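Local atomic coordinates of NS3-like protein (Alongshan virus, PDB entry 6M40), a protein that probably hydrolyses ATP and other nucleoside triphosphates to unwind RNA, through the NS3-like helicase domain present here. Residues T251-E255 with A291-Q295. Residues are numbered along the deposited sequence; the frame is centred on the assembly and turned at random.
Sequences TSISE and AQTCQ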
loop_
_atom_site.group_PDB
_atom_site.type_symbol
_atom_site.label_atom_id
_atom_site.label_comp_id
_atom_site.label_asym_id
_atom_site.label_seq_id
_atom_site.Cartn_x
_atom_site.Cartn_y
_atom_site.Cartn_z
ATOM N N THR A 251 9.455 8.688 -3.061
ATOM C CA THR A 251 8.446 8.624 -2.009
ATOM C C THR A 251 8.021 7.172 -1.907
ATOM O O THR A 251 8.714 6.302 -2.438
ATOM C CB THR A 251 7.276 9.543 -2.320
ATOM O OG1 THR A 251 6.477 8.986 -3.371
ATOM C CG2 THR A 251 7.803 10.911 -2.768
ATOM N N SER A 252 6.910 6.883 -1.238
ATOM C CA SER A 252 6.611 5.484 -0.982
ATOM C C SER A 252 5.928 4.780 -2.152
ATOM O O SER A 252 5.560 3.613 -2.006
ATOM C CB SER A 252 5.748 5.348 0.270
ATOM O OG SER A 252 5.894 4.058 0.832
ATOM N N ILE A 253 5.742 5.426 -3.307
ATOM C CA ILE A 253 5.147 4.704 -4.431
ATOM C C ILE A 253 6.027 3.523 -4.803
ATOM O O ILE A 253 5.536 2.418 -5.056
ATOM C CB ILE A 253 4.910 5.603 -5.669
ATOM C CG1 ILE A 253 5.446 7.030 -5.504
ATOM C CG2 ILE A 253 3.441 5.577 -6.079
ATOM C CD1 ILE A 253 6.585 7.321 -6.447
ATOM N N SER A 254 7.345 3.742 -4.852
ATOM C CA SER A 254 8.283 2.684 -5.205
ATOM C C SER A 254 8.206 1.509 -4.246
ATOM O O SER A 254 8.662 0.412 -4.585
ATOM C CB SER A 254 9.707 3.238 -5.209
ATOM O OG SER A 254 9.775 4.496 -5.857
ATOM N N GLU A 255 7.648 1.720 -3.064
ATOM C CA GLU A 255 7.584 0.707 -2.028
ATOM C C GLU A 255 6.909 -0.584 -2.489
ATOM O O GLU A 255 7.386 -1.679 -2.189
ATOM C CB GLU A 255 6.851 1.260 -0.803
ATOM C CG GLU A 255 6.792 0.298 0.372
ATOM C CD GLU A 255 5.458 0.342 1.093
ATOM O OE1 GLU A 255 4.566 1.095 0.650
ATOM O OE2 GLU A 255 5.302 -0.377 2.103
ATOM N N ALA A 291 6.162 -1.950 9.383
ATOM C CA ALA A 291 5.832 -2.591 8.117
ATOM C C ALA A 291 6.315 -1.764 6.933
ATOM O O ALA A 291 6.665 -2.319 5.885
ATOM C CB ALA A 291 4.325 -2.818 8.033
ATOM N N GLN A 292 6.337 -0.440 7.079
ATOM C CA GLN A 292 6.834 0.425 6.015
ATOM C C GLN A 292 8.318 0.186 5.760
ATOM O O GLN A 292 8.730 -0.082 4.626
ATOM C CB GLN A 292 6.585 1.885 6.392
ATOM C CG GLN A 292 7.024 2.901 5.355
ATOM C CD GLN A 292 6.100 2.956 4.176
ATOM O OE1 GLN A 292 6.539 2.862 3.029
ATOM N NE2 GLN A 292 4.804 3.103 4.440
ATOM N N THR A 293 9.137 0.275 6.810
ATOM C CA THR A 293 10.572 0.061 6.657
ATOM C C THR A 293 10.888 -1.371 6.257
ATOM O O THR A 293 11.852 -1.613 5.518
ATOM C CB THR A 293 11.297 0.391 7.957
ATOM O OG1 THR A 293 10.749 -0.396 9.023
ATOM C CG2 THR A 293 11.161 1.866 8.295
ATOM N N CYS A 294 10.092 -2.327 6.729
ATOM C CA CYS A 294 10.295 -3.710 6.322
ATOM C C CYS A 294 10.168 -3.874 4.811
ATOM O O CYS A 294 10.834 -4.725 4.223
ATOM C CB CYS A 294 9.292 -4.612 7.031
ATOM S SG CYS A 294 9.385 -6.313 6.481
ATOM N N GLN A 295 9.308 -3.087 4.171
ATOM C CA GLN A 295 9.154 -3.132 2.724
ATOM C C GLN A 295 10.172 -2.265 1.998
ATOM O O GLN A 295 10.648 -2.647 0.921
ATOM C CB GLN A 295 7.742 -2.698 2.328
ATOM C CG GLN A 295 6.700 -3.823 2.385
ATOM C CD GLN A 295 6.748 -4.720 1.158
ATOM O OE1 GLN A 295 6.815 -5.941 1.272
ATOM N NE2 GLN A 295 6.693 -4.117 -0.024
#
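By sequence, this contact joins helicase motif V (250-TTSISE-255) to the helix that leads into motif VI, whose QRRGRIGR sequence opens with Gln295, in the second RecA-like domain of a superfamily 2, NS3-type helicase. Segment 251-255 leaves the end of strand 246-250 and bends into a tight turn, seen in the 3.0 Å hydrogen bond from Glu255 N to Ser252 O; segment 291-295 belongs to helix 290-297. Ser252 and Glu255 both direct their CA-to-CB bonds toward that helix, where Gln292 and Gln295, three residues apart, meet them.

Gln292 starts sideways, but its t, p side chain brings the amide end round to the loop, and OE1 accepts a 2.6 Å hydrogen bond from Ser252 OG, which the t rotamer of Ser252 extends toward the helix. Glu255 contributes the larger area on the loop side: t at chi1, it reaches out so that its CD lies 3.4 Å from Gln292 OE1, while its backbone is closest to the helix at Gln295 (CA to CA 6.3 Å). Around the contact, Gln292 N gives a hydrogen bond to Thr289 OG1, and Gln295 touches Glu117 of the DETH sequence (motif II), consistent with a place at the interdomain ATP cleft of such helicases.

The m, m conformation of Gln295 turns its amide toward the loop's backbone: NE2 gives a weak hydrogen bond to Glu255 O (3.3 Å, N-H...O angle 124°), and Gln295 CB lies 3.4 Å from Glu255 OE2.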